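Local coordinates for protein acetyl xylan esterase (Metagenome, PDB 6XYC) that probably cleaves acetyl and feruloyl esters from complex natural xylans, as a bifunctional carbohydrate esterase with an alpha/beta-hydrolase fold, at residues H25-Y30 and A73-N78; A41-Y46 and I115-F120; D93-I98 and T158-D163; A164-F169 and T276-E281. All coordinates share one frame; numbering follows the deposited sequence.

Contact 1: H25-Y30 and A73-N78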
loop_
_atom_site.group_PDB
_atom_site.type_symbol
_atom_site.label_atom_id
_atom_site.label_comp_id
_atom_site.label_asym_id
_atom_site.label_seq_id
_atom_site.Cartn_x
_atom_site.Cartn_y
_atom_site.Cartn_z
ATOM N N HIS A 25 -2.877 3.157 -14.800
ATOM C CA HIS A 25 -2.240 4.321 -14.205
ATOM C C HIS A 25 -3.252 5.425 -13.916
ATOM O O HIS A 25 -2.922 6.613 -13.988
ATOM C CB HIS A 25 -1.121 4.843 -15.108
ATOM C CG HIS A 25 0.112 3.995 -15.090
ATOM N ND1 HIS A 25 0.968 3.910 -16.167
ATOM C CD2 HIS A 25 0.634 3.196 -14.127
ATOM C CE1 HIS A 25 1.964 3.092 -15.870
ATOM N NE2 HIS A 25 1.786 2.647 -14.637
ATOM N N ASN A 26 -4.485 5.044 -13.606
ATOM C CA ASN A 26 -5.513 5.981 -13.183
ATOM C C ASN A 26 -5.691 5.933 -11.672
ATOM O O ASN A 26 -5.369 4.943 -11.015
ATOM C CB ASN A 26 -6.849 5.675 -13.861
ATOM C CG ASN A 26 -6.872 6.071 -15.318
ATOM O OD1 ASN A 26 -5.991 6.773 -15.805
ATOM N ND2 ASN A 26 -7.908 5.623 -16.025
ATOM N N LEU A 27 -6.228 7.021 -11.129
ATOM C CA LEU A 27 -6.605 7.067 -9.725
ATOM C C LEU A 27 -7.894 7.859 -9.578
ATOM O O LEU A 27 -8.313 8.573 -10.491
ATOM C CB LEU A 27 -5.495 7.687 -8.863
ATOM C CG LEU A 27 -4.876 9.011 -9.301
ATOM C CD1 LEU A 27 -5.754 10.179 -8.921
ATOM C CD2 LEU A 27 -3.486 9.132 -8.673
ATOM N N ASP A 28 -8.526 7.709 -8.418
ATOM C CA ASP A 28 -9.711 8.472 -8.051
ATOM C C ASP A 28 -9.395 9.293 -6.809
ATOM O O ASP A 28 -8.694 8.820 -5.909
ATOM C CB ASP A 28 -10.902 7.553 -7.784
ATOM C CG ASP A 28 -11.200 6.624 -8.944
ATOM O OD1 ASP A 28 -10.938 7.012 -10.106
ATOM O OD2 ASP A 28 -11.690 5.509 -8.681
ATOM N N ILE A 29 -9.909 10.520 -6.758
ATOM C CA ILE A 29 -9.671 11.419 -5.632
ATOM C C ILE A 29 -11.015 11.843 -5.056
ATOM O O ILE A 29 -11.891 12.297 -5.795
ATOM C CB ILE A 29 -8.855 12.654 -6.055
ATOM C CG1 ILE A 29 -7.498 12.240 -6.628
ATOM C CG2 ILE A 29 -8.666 13.588 -4.873
ATOM C CD1 ILE A 29 -6.720 13.386 -7.241
ATOM N N TYR A 30 -11.172 11.710 -3.741
ATOM C CA TYR A 30 -12.382 12.113 -3.033
ATOM C C TYR A 30 -12.009 13.045 -1.886
ATOM O O TYR A 30 -11.061 12.769 -1.147
ATOM C CB TYR A 30 -13.141 10.904 -2.473
ATOM C CG TYR A 30 -13.534 9.872 -3.501
ATOM C CD1 TYR A 30 -14.746 9.954 -4.164
ATOM C CD2 TYR A 30 -12.696 8.803 -3.797
ATOM C CE1 TYR A 30 -15.114 9.007 -5.098
ATOM C CE2 TYR A 30 -13.052 7.854 -4.736
ATOM C CZ TYR A 30 -14.267 7.961 -5.383
ATOM O OH TYR A 30 -14.638 7.022 -6.317
ATOM N N ALA A 73 -8.646 13.487 2.676
ATOM C CA ALA A 73 -8.801 13.210 1.258
ATOM C C ALA A 73 -8.350 11.781 0.979
ATOM O O ALA A 73 -7.369 11.302 1.560
ATOM C CB ALA A 73 -7.979 14.193 0.425
ATOM N N VAL A 74 -9.071 11.093 0.096
ATOM C CA VAL A 74 -8.788 9.700 -0.228
ATOM C C VAL A 74 -8.428 9.607 -1.701
ATOM O O VAL A 74 -9.179 10.079 -2.562
ATOM C CB VAL A 74 -9.978 8.780 0.103
ATOM C CG1 VAL A 74 -9.728 7.379 -0.454
ATOM C CG2 VAL A 74 -10.233 8.734 1.611
ATOM N N ILE A 75 -7.289 8.987 -1.989
ATOM C CA ILE A 75 -6.836 8.768 -3.354
ATOM C C ILE A 75 -6.659 7.268 -3.546
ATOM O O ILE A 75 -5.741 6.670 -2.975
ATOM C CB ILE A 75 -5.529 9.520 -3.649
ATOM C CG1 ILE A 75 -5.693 11.007 -3.320
ATOM C CG2 ILE A 75 -5.126 9.346 -5.094
ATOM C CD1 ILE A 75 -5.137 11.405 -1.970
ATOM N N SER A 76 -7.526 6.661 -4.344
ATOM C CA SER A 76 -7.471 5.231 -4.626
ATOM C C SER A 76 -6.837 5.018 -5.992
ATOM O O SER A 76 -7.319 5.557 -6.992
ATOM C CB SER A 76 -8.870 4.614 -4.573
ATOM O OG SER A 76 -8.802 3.202 -4.683
ATOM N N ILE A 77 -5.777 4.220 -6.036
ATOM C CA ILE A 77 -4.947 4.122 -7.226
ATOM C C ILE A 77 -5.048 2.732 -7.836
ATOM O O ILE A 77 -5.215 1.726 -7.137
ATOM C CB ILE A 77 -3.470 4.464 -6.921
ATOM C CG1 ILE A 77 -2.865 3.439 -5.949
ATOM C CG2 ILE A 77 -3.350 5.866 -6.344
ATOM C CD1 ILE A 77 -1.367 3.574 -5.771
ATOM N N ASN A 78 -4.930 2.687 -9.161
ATOM C CA ASN A 78 -4.639 1.452 -9.874
ATOM C C ASN A 78 -3.129 1.247 -9.972
ATOM O O ASN A 78 -2.344 2.190 -9.877
ATOM C CB ASN A 78 -5.251 1.477 -11.277
ATOM C CG ASN A 78 -6.749 1.269 -11.272
ATOM O OD1 ASN A 78 -7.327 0.767 -10.309
ATOM N ND2 ASN A 78 -7.389 1.651 -12.370
#
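Asp28 and Ser76 exchange a pair of backbone hydrogen bonds, with Asp28 N 2.8 Å from Ser76 O and Ser76 N 2.9 Å from Asp28 O. Tyr30 and Val74 close a second such ring two residues further along, in which Tyr30 N lies 2.8 Å from Val74 O. At the other end Asn78 N gives a nearly straight bond (168° at the hydrogen) to Asn26 O, 3.0 Å away. The polar ends of Asp28, Ser76 and Asn78 find their partners outside the two strands: the Asp28 carboxylate forms a salt bridge with Lys56, Ser76 OG bonds to the carbonyl of the same lysine, and Asn78 ND2 reaches Glu23 O.

Packing takes over on the face that carries Leu27, Ile29, Ile75 and Ile77. Leu27 and Ile75 are diagonal neighbours lying side by side, Leu27 CD2 3.9 Å from Ile75 CG2, and Ile29 CG1 flanks Ile75 CG1 at 4.0 Å. Ile77 holds CG1 between its backbone N and carbonyl carbon (chi1 64°), which leaves the CG2 methyl to meet Leu27 CB at 3.8 Å while the longer arm heads for Val94 of helix 89-103. Strand 26-32 lies between strands 8-16 and 73-77, antiparallel to both. It is the antiparallel member that joins the parallel core of the central sheet in the alpha/beta-hydrolase fold, where strand 39-45 is the next neighbour of strand 73-77 across the sheet.

Contact 2: A41-Y46 and I115-F120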
loop_
_atom_site.group_PDB
_atom_site.type_symbol
_atom_site.label_atom_id
_atom_site.label_comp_id
_atom_site.label_asym_id
_atom_site.label_seq_id
_atom_site.Cartn_x
_atom_site.Cartn_y
_atom_site.Cartn_z
ATOM N N ALA A 41 -3.999 13.839 3.144
ATOM C CA ALA A 41 -4.326 12.839 2.140
ATOM C C ALA A 41 -3.920 11.435 2.571
ATOM O O ALA A 41 -2.900 11.231 3.241
ATOM C CB ALA A 41 -3.658 13.166 0.796
ATOM N N ILE A 42 -4.738 10.462 2.161
ATOM C CA ILE A 42 -4.445 9.043 2.345
ATOM C C ILE A 42 -4.569 8.361 0.987
ATOM O O ILE A 42 -5.628 8.438 0.349
ATOM C CB ILE A 42 -5.393 8.372 3.353
ATOM C CG1 ILE A 42 -5.381 9.117 4.692
ATOM C CG2 ILE A 42 -5.010 6.901 3.537
ATOM C CD1 ILE A 42 -4.069 9.051 5.436
ATOM N N ILE A 43 -3.501 7.692 0.555
ATOM C CA ILE A 43 -3.527 6.873 -0.652
ATOM C C ILE A 43 -3.921 5.455 -0.262
ATOM O O ILE A 43 -3.372 4.884 0.690
ATOM C CB ILE A 43 -2.165 6.895 -1.358
ATOM C CG1 ILE A 43 -1.896 8.294 -1.926
ATOM C CG2 ILE A 43 -2.122 5.853 -2.468
ATOM C CD1 ILE A 43 -0.469 8.522 -2.361
ATOM N N ILE A 44 -4.888 4.884 -0.979
ATOM C CA ILE A 44 -5.351 3.538 -0.667
ATOM C C ILE A 44 -5.170 2.644 -1.884
ATOM O O ILE A 44 -5.290 3.085 -3.034
ATOM C CB ILE A 44 -6.820 3.522 -0.189
ATOM C CG1 ILE A 44 -7.793 3.818 -1.330
ATOM C CG2 ILE A 44 -7.026 4.533 0.936
ATOM C CD1 ILE A 44 -9.261 3.662 -0.929
ATOM N N ILE A 45 -4.903 1.365 -1.622
ATOM C CA ILE A 45 -4.542 0.415 -2.673
ATOM C C ILE A 45 -5.275 -0.900 -2.435
ATOM O O ILE A 45 -5.147 -1.503 -1.363
ATOM C CB ILE A 45 -3.023 0.155 -2.731
ATOM C CG1 ILE A 45 -2.236 1.468 -2.706
ATOM C CG2 ILE A 45 -2.681 -0.675 -3.980
ATOM C CD1 ILE A 45 -0.740 1.247 -2.554
ATOM N N TYR A 46 -6.001 -1.362 -3.447
ATOM C CA TYR A 46 -6.752 -2.605 -3.341
ATOM C C TYR A 46 -5.813 -3.802 -3.223
ATOM O O TYR A 46 -4.632 -3.744 -3.583
ATOM C CB TYR A 46 -7.643 -2.802 -4.570
ATOM C CG TYR A 46 -6.895 -2.692 -5.886
ATOM C CD1 TYR A 46 -6.958 -1.526 -6.643
ATOM C CD2 TYR A 46 -6.108 -3.737 -6.370
ATOM C CE1 TYR A 46 -6.272 -1.407 -7.836
ATOM C CE2 TYR A 46 -5.423 -3.628 -7.575
ATOM C CZ TYR A 46 -5.502 -2.454 -8.298
ATOM O OH TYR A 46 -4.826 -2.329 -9.489
ATOM N N ILE A 115 0.852 12.759 3.785
ATOM C CA ILE A 115 0.337 11.787 2.825
ATOM C C ILE A 115 0.580 10.417 3.437
ATOM O O ILE A 115 1.709 9.912 3.415
ATOM C CB ILE A 115 1.001 11.898 1.450
ATOM C CG1 ILE A 115 0.818 13.308 0.887
ATOM C CG2 ILE A 115 0.418 10.871 0.491
ATOM C CD1 ILE A 115 1.447 13.519 -0.486
ATOM N N GLY A 116 -0.469 9.812 3.990
ATOM C CA GLY A 116 -0.399 8.438 4.434
ATOM C C GLY A 116 -0.749 7.476 3.318
ATOM O O GLY A 116 -1.217 7.867 2.249
ATOM N N ILE A 117 -0.516 6.194 3.580
ATOM C CA ILE A 117 -0.770 5.163 2.581
ATOM C C ILE A 117 -1.242 3.901 3.291
ATOM O O ILE A 117 -0.764 3.561 4.378
ATOM C CB ILE A 117 0.480 4.910 1.710
ATOM C CG1 ILE A 117 0.110 4.119 0.460
ATOM C CG2 ILE A 117 1.560 4.193 2.503
ATOM C CD1 ILE A 117 1.161 4.146 -0.633
ATOM N N THR A 118 -2.204 3.214 2.676
ATOM C CA THR A 118 -2.775 2.006 3.250
ATOM C C THR A 118 -3.304 1.132 2.120
ATOM O O THR A 118 -3.630 1.618 1.033
ATOM C CB THR A 118 -3.904 2.331 4.247
ATOM O OG1 THR A 118 -4.401 1.129 4.839
ATOM C CG2 THR A 118 -5.043 3.071 3.552
ATOM N N GLY A 119 -3.363 -0.164 2.381
ATOM C CA GLY A 119 -3.880 -1.115 1.414
ATOM C C GLY A 119 -4.120 -2.431 2.113
ATOM O O GLY A 119 -3.646 -2.652 3.235
ATOM N N PHE A 120 -4.871 -3.316 1.454
ATOM C CA PHE A 120 -5.125 -4.642 2.013
ATOM C C PHE A 120 -4.552 -5.738 1.112
ATOM O O PHE A 120 -4.572 -5.611 -0.114
ATOM C CB PHE A 120 -6.645 -4.866 2.298
ATOM C CG PHE A 120 -7.577 -4.484 1.175
ATOM C CD1 PHE A 120 -7.997 -3.176 1.004
ATOM C CD2 PHE A 120 -8.075 -5.457 0.327
ATOM C CE1 PHE A 120 -8.857 -2.842 -0.019
ATOM C CE2 PHE A 120 -8.939 -5.126 -0.683
ATOM C CZ PHE A 120 -9.330 -3.822 -0.857
#
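Ile43 hydrogen-bonds both Gly116 and Thr118, as a parallel strand pair of the central alpha/beta-hydrolase sheet requires: Ile43 N lies 2.8 Å from Gly116 O, and Thr118 N lies 2.8 Å from Ile43 O. Packing is close here. Ile42, bent at chi2 (-66°), lays CD1 3.9 Å from Gly116 CA, where a side chain on the glycine would clash. On the same face Ile44 CG2 and Thr118 CG2 meet at 3.6 Å, while Thr118 OG1 bonds to Val166 O. An alanine in place of Ile42 would probably leave Gly116 without its cover and open a gap toward the ring of Phe279. On the other face, under helix 89-103, Ile45 CD1 and Ile117 CD1 touch at 4.0 Å.

Toward the C-terminal ends the ladder slackens. The bond from Ile45 N to Thr118 O is weak and bent to 128°, and the one from Phe120 N to Ile45 O is weak and 3.4 Å long. Gly119 begins what is probably the nucleophile elbow, with Ser121 in the inhibitor pocket just beyond. At this partly exposed end the last link is a CH-pi contact, Tyr46 CA standing over a face of the Phe120 ring, 4.2 Å from its centroid.

Contact 3: D93-I98 and T158-D163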
loop_
_atom_site.group_PDB
_atom_site.type_symbol
_atom_site.label_atom_id
_atom_site.label_comp_id
_atom_site.label_asym_id
_atom_site.label_seq_id
_atom_site.Cartn_x
_atom_site.Cartn_y
_atom_site.Cartn_z
ATOM N N ASP A 93 4.673 2.108 -10.048
ATOM C CA ASP A 93 3.355 2.708 -10.231
ATOM C C ASP A 93 2.931 3.473 -8.988
ATOM O O ASP A 93 2.495 4.625 -9.068
ATOM C CB ASP A 93 2.337 1.620 -10.570
ATOM C CG ASP A 93 2.540 1.047 -11.958
ATOM O OD1 ASP A 93 3.294 1.648 -12.748
ATOM O OD2 ASP A 93 1.946 -0.015 -12.263
ATOM N N VAL A 94 3.060 2.841 -7.820
ATOM C CA VAL A 94 2.700 3.497 -6.566
ATOM C C VAL A 94 3.506 4.778 -6.392
ATOM O O VAL A 94 2.962 5.834 -6.057
ATOM C CB VAL A 94 2.907 2.539 -5.378
ATOM C CG1 VAL A 94 2.642 3.271 -4.065
ATOM C CG2 VAL A 94 2.017 1.319 -5.518
ATOM N N LYS A 95 4.821 4.707 -6.625
ATOM C CA LYS A 95 5.662 5.888 -6.449
ATOM C C LYS A 95 5.219 7.014 -7.376
ATOM O O LYS A 95 5.174 8.180 -6.973
ATOM C CB LYS A 95 7.127 5.520 -6.695
ATOM C CG LYS A 95 7.675 4.466 -5.732
ATOM C CD LYS A 95 8.112 5.070 -4.402
ATOM C CE LYS A 95 8.623 3.993 -3.458
ATOM N NZ LYS A 95 9.444 4.549 -2.339
ATOM N N ALA A 96 4.866 6.678 -8.618
ATOM C CA ALA A 96 4.407 7.692 -9.558
ATOM C C ALA A 96 3.101 8.312 -9.092
ATOM O O ALA A 96 2.893 9.522 -9.227
ATOM C CB ALA A 96 4.237 7.082 -10.951
ATOM N N ALA A 97 2.204 7.500 -8.537
ATOM C CA ALA A 97 0.959 8.047 -8.014
ATOM C C ALA A 97 1.229 9.009 -6.865
ATOM O O ALA A 97 0.603 10.070 -6.778
ATOM C CB ALA A 97 0.037 6.918 -7.548
ATOM N N ILE A 98 2.146 8.644 -5.964
ATOM C CA ILE A 98 2.494 9.514 -4.844
ATOM C C ILE A 98 3.035 10.844 -5.356
ATOM O O ILE A 98 2.654 11.919 -4.877
ATOM C CB ILE A 98 3.514 8.818 -3.925
ATOM C CG1 ILE A 98 2.884 7.622 -3.212
ATOM C CG2 ILE A 98 4.060 9.812 -2.916
ATOM C CD1 ILE A 98 3.895 6.653 -2.654
ATOM N N THR A 158 9.443 15.558 -7.971
ATOM C CA THR A 158 8.688 15.580 -6.729
ATOM C C THR A 158 9.037 14.376 -5.864
ATOM O O THR A 158 9.282 13.275 -6.368
ATOM C CB THR A 158 7.186 15.583 -7.023
ATOM O OG1 THR A 158 6.854 16.693 -7.870
ATOM C CG2 THR A 158 6.384 15.674 -5.736
ATOM N N GLY A 159 9.047 14.584 -4.550
ATOM C CA GLY A 159 9.323 13.491 -3.639
ATOM C C GLY A 159 8.199 12.472 -3.612
ATOM O O GLY A 159 7.020 12.794 -3.785
ATOM N N SER A 160 8.579 11.217 -3.364
ATOM C CA SER A 160 7.645 10.101 -3.371
ATOM C C SER A 160 7.476 9.469 -1.993
ATOM O O SER A 160 6.971 8.346 -1.891
ATOM C CB SER A 160 8.100 9.044 -4.373
ATOM O OG SER A 160 9.337 8.470 -3.982
ATOM N N HIS A 161 7.872 10.172 -0.934
ATOM C CA HIS A 161 7.840 9.618 0.413
ATOM C C HIS A 161 6.421 9.619 0.975
ATOM O O HIS A 161 5.571 10.425 0.583
ATOM C CB HIS A 161 8.774 10.413 1.328
ATOM C CG HIS A 161 8.106 11.541 2.051
ATOM N ND1 HIS A 161 8.038 12.818 1.537
ATOM C CD2 HIS A 161 7.489 11.584 3.256
ATOM C CE1 HIS A 161 7.402 13.599 2.392
ATOM N NE2 HIS A 161 7.055 12.873 3.442
ATOM N N VAL A 162 6.167 8.674 1.879
ATOM C CA VAL A 162 4.914 8.583 2.614
ATOM C C VAL A 162 5.207 8.821 4.087
ATOM O O VAL A 162 6.306 8.536 4.571
ATOM C CB VAL A 162 4.210 7.221 2.410
ATOM C CG1 VAL A 162 3.699 7.087 0.979
ATOM C CG2 VAL A 162 5.149 6.078 2.762
ATOM N N ASP A 163 4.204 9.324 4.809
ATOM C CA ASP A 163 4.405 9.760 6.187
ATOM C C ASP A 163 3.939 8.750 7.227
ATOM O O ASP A 163 4.352 8.851 8.391
ATOM C CB ASP A 163 3.686 11.087 6.442
ATOM C CG ASP A 163 4.249 12.220 5.618
ATOM O OD1 ASP A 163 3.503 12.787 4.798
ATOM O OD2 ASP A 163 5.439 12.546 5.788
HETATM O O HOH W 1 7.518 6.092 -0.589
#
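The imidazole of His161, whose backbone O lies 3.9 Å from Ile98 CG2, is engaged at its edge: the side chain leaves its backbone away from the helix, and NE2 donates to Asp163 OD2 at 2.9 Å. The oxygen sits close to the ring plane, but the ring meets the carboxylate from above its plane, 41° out of it, and the bond is bent. The other carboxylate oxygen, Asp163 OD1, accepts from Ile115 N, so the aspartate ties the loop to strand 114-120.

Across the contact no direct hydrogen bond forms. Ile98 does most of the touching, its CG2 methyl set 3.4 Å from Ser160 O. Its CD1 passes the same carbonyl and meets Val162 CG1 at 3.7 Å, the two side chains crossing at about a right angle. Lys95 is bent at chi2 (-82°), which brings its CD to 3.6 Å from Ser160 OG, a hydroxyl bonded instead to Glu149. The ammonium, also bound to Thr133, completes a bridge through a water that is 3.0 Å from Lys95 NZ and 2.7 Å from Ser160 O.

Arg102, further along the helix, binds the carbonyls of Gly159 and His161. Helix 89-103 lies on the sheet, Val94 on Ile45 and Ile117 and Ile98 on Ile43, with the loop along its flank; Val162 also packs on Ile117 just before the chain enters strand 164-168.

Contact 4: A164-F169 and T276-E281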
loop_
_atom_site.group_PDB
_atom_site.type_symbol
_atom_site.label_atom_id
_atom_site.label_comp_id
_atom_site.label_asym_id
_atom_site.label_seq_id
_atom_site.Cartn_x
_atom_site.Cartn_y
_atom_site.Cartn_z
ATOM N N ALA A 164 3.104 7.789 6.838
ATOM C CA ALA A 164 2.582 6.779 7.750
ATOM C C ALA A 164 1.961 5.676 6.911
ATOM O O ALA A 164 1.534 5.913 5.774
ATOM C CB ALA A 164 1.550 7.371 8.719
ATOM N N VAL A 165 1.920 4.472 7.470
ATOM C CA VAL A 165 1.469 3.295 6.739
ATOM C C VAL A 165 0.483 2.526 7.602
ATOM O O VAL A 165 0.704 2.348 8.803
ATOM C CB VAL A 165 2.646 2.382 6.343
ATOM C CG1 VAL A 165 2.130 1.121 5.644
ATOM C CG2 VAL A 165 3.646 3.129 5.469
ATOM N N VAL A 166 -0.604 2.063 6.991
ATOM C CA VAL A 166 -1.491 1.074 7.601
ATOM C C VAL A 166 -1.526 -0.140 6.683
ATOM O O VAL A 166 -1.939 -0.038 5.518
ATOM C CB VAL A 166 -2.903 1.624 7.845
ATOM C CG1 VAL A 166 -3.813 0.508 8.347
ATOM C CG2 VAL A 166 -2.855 2.759 8.849
ATOM N N ASP A 167 -1.090 -1.282 7.209
ATOM C CA ASP A 167 -0.922 -2.516 6.447
ATOM C C ASP A 167 -2.007 -3.489 6.891
ATOM O O ASP A 167 -1.960 -4.019 8.009
ATOM C CB ASP A 167 0.481 -3.075 6.669
ATOM C CG ASP A 167 0.604 -4.538 6.326
ATOM O OD1 ASP A 167 -0.196 -5.055 5.522
ATOM O OD2 ASP A 167 1.529 -5.182 6.868
ATOM N N TRP A 168 -2.998 -3.707 6.023
ATOM C CA TRP A 168 -4.057 -4.677 6.288
ATOM C C TRP A 168 -3.637 -6.024 5.699
ATOM O O TRP A 168 -3.654 -6.204 4.480
ATOM C CB TRP A 168 -5.393 -4.245 5.690
ATOM C CG TRP A 168 -6.027 -2.990 6.211
ATOM C CD1 TRP A 168 -5.792 -1.722 5.776
ATOM C CD2 TRP A 168 -7.040 -2.886 7.225
ATOM N NE1 TRP A 168 -6.585 -0.831 6.462
ATOM C CE2 TRP A 168 -7.355 -1.519 7.360
ATOM C CE3 TRP A 168 -7.707 -3.815 8.037
ATOM C CZ2 TRP A 168 -8.299 -1.056 8.279
ATOM C CZ3 TRP A 168 -8.641 -3.349 8.951
ATOM C CH2 TRP A 168 -8.934 -1.986 9.058
ATOM N N PHE A 169 -3.284 -6.968 6.570
ATOM C CA PHE A 169 -2.949 -8.357 6.226
ATOM C C PHE A 169 -2.202 -8.493 4.894
ATOM O O PHE A 169 -2.583 -9.266 4.014
ATOM C CB PHE A 169 -4.202 -9.268 6.246
ATOM C CG PHE A 169 -5.448 -8.683 5.574
ATOM C CD1 PHE A 169 -6.433 -8.052 6.328
ATOM C CD2 PHE A 169 -5.661 -8.821 4.205
ATOM C CE1 PHE A 169 -7.574 -7.531 5.730
ATOM C CE2 PHE A 169 -6.801 -8.294 3.605
ATOM C CZ PHE A 169 -7.760 -7.654 4.369
ATOM N N THR A 276 -8.158 5.094 11.471
ATOM C CA THR A 276 -8.359 6.537 11.399
ATOM C C THR A 276 -7.759 7.242 12.608
ATOM O O THR A 276 -7.240 8.353 12.474
ATOM C CB THR A 276 -9.850 6.871 11.267
ATOM O OG1 THR A 276 -10.595 6.233 12.309
ATOM C CG2 THR A 276 -10.376 6.410 9.918
ATOM N N ASP A 277 -7.803 6.614 13.783
ATOM C CA ASP A 277 -7.112 7.174 14.940
ATOM C C ASP A 277 -5.612 7.250 14.684
ATOM O O ASP A 277 -4.972 8.271 14.966
ATOM C CB ASP A 277 -7.405 6.336 16.192
ATOM C CG ASP A 277 -8.770 6.626 16.792
ATOM O OD1 ASP A 277 -9.453 7.555 16.307
ATOM O OD2 ASP A 277 -9.159 5.925 17.749
ATOM N N PHE A 278 -5.039 6.175 14.135
ATOM C CA PHE A 278 -3.610 6.140 13.838
ATOM C C PHE A 278 -3.225 7.259 12.880
ATOM O O PHE A 278 -2.320 8.055 13.158
ATOM C CB PHE A 278 -3.257 4.763 13.263
ATOM C CG PHE A 278 -1.856 4.658 12.733
ATOM C CD1 PHE A 278 -0.792 4.437 13.600
ATOM C CD2 PHE A 278 -1.598 4.765 11.378
ATOM C CE1 PHE A 278 0.508 4.336 13.121
ATOM C CE2 PHE A 278 -0.300 4.667 10.889
ATOM C CZ PHE A 278 0.755 4.449 11.764
ATOM N N PHE A 279 -3.918 7.345 11.744
ATOM C CA PHE A 279 -3.611 8.390 10.773
ATOM C C PHE A 279 -3.813 9.769 11.376
ATOM O O PHE A 279 -3.035 10.692 11.106
ATOM C CB PHE A 279 -4.472 8.235 9.510
ATOM C CG PHE A 279 -3.920 7.255 8.508
ATOM C CD1 PHE A 279 -2.573 7.210 8.193
ATOM C CD2 PHE A 279 -4.772 6.375 7.856
ATOM C CE1 PHE A 279 -2.087 6.304 7.267
ATOM C CE2 PHE A 279 -4.288 5.473 6.932
ATOM C CZ PHE A 279 -2.946 5.434 6.636
ATOM N N THR A 280 -4.851 9.933 12.199
ATOM C CA THR A 280 -5.089 11.235 12.818
ATOM C C THR A 280 -3.958 11.590 13.773
ATOM O O THR A 280 -3.446 12.714 13.758
ATOM C CB THR A 280 -6.431 11.257 13.554
ATOM O OG1 THR A 280 -7.505 11.102 12.617
ATOM C CG2 THR A 280 -6.593 12.581 14.314
ATOM N N GLU A 281 -3.551 10.632 14.609
ATOM C CA GLU A 281 -2.425 10.862 15.512
ATOM C C GLU A 281 -1.153 11.170 14.730
ATOM O O GLU A 281 -0.397 12.077 15.094
ATOM C CB GLU A 281 -2.219 9.647 16.419
ATOM C CG GLU A 281 -3.422 9.294 17.280
ATOM C CD GLU A 281 -3.450 7.834 17.696
ATOM O OE1 GLU A 281 -4.319 7.473 18.515
ATOM O OE2 GLU A 281 -2.612 7.045 17.209
#
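Strand 164-168, which sets Ala164 and Val166 against Phe278 and Phe279, runs nearly antiparallel to helix 276-281, with 170° between their directions and 9.2 Å between the axes at closest approach. Val166 CG2 is the pivot of the packing, for it touches both rings. It lies 3.5 Å from Phe278 CD2 and makes a CH-pi contact over a face of Phe279, 3.9 Å from the ring centroid and 27° off the normal. Ala164 CB touches both rings at other atoms, 3.9 Å from Phe278 CE2 and 4.1 Å from Phe279 CE1. Phe278 holds CG anti to its backbone N (chi1 172°), and its ring reaches the strand backbone, CE2 coming to 3.3 Å from Val165 O. Phe279 is met in its plane, at the edge, by Ala164 O, a carbonyl that also takes the backbone N-H of Ile117.

The Phe279 ring also touches Ile42 of strand 39-45 and Phe72. An alanine in place of Phe279 would probably leave the Val166 methyl without its aromatic face and open a gap between the helix, Ile42 and Phe72. Within the helix, Thr280 N and Thr280 OG1 grip Thr276 O from opposite faces of the carbonyl plane, the hydroxyl at 2.8 Å.

Further down the strand Trp168 packs on Tyr271, Phe272 and Met275 of the same helix. A C-terminal helix laid against the central sheet, here over a strand flanked by strands 114-120 and 222-227, is characteristic of the alpha/beta-hydrolase fold.

Overall arrangement
Contacts 1, 2 and 4 share one sheet, the first two within it and the fourth between it and a helix. Backbone bonds pair the strands of contacts 1 (antiparallel) and 2 (parallel), which are joined where Ile75 O meets Ile44 N. Contact 4 lays helix 269-284 on the face of Ile42; contact 3 joins a loop to helix 89-103, which packs on the other face, and neither has a direct hydrogen bond. Contact 2 is the most central, about 6 Å from the chain centre, and touches all the others. Contact 4 is mainly apolar and aromatic, with backbone carbonyls at the rings. Contact 3, the one with an exposed member, adds a water bridge from Lys95 to packing by Ile98.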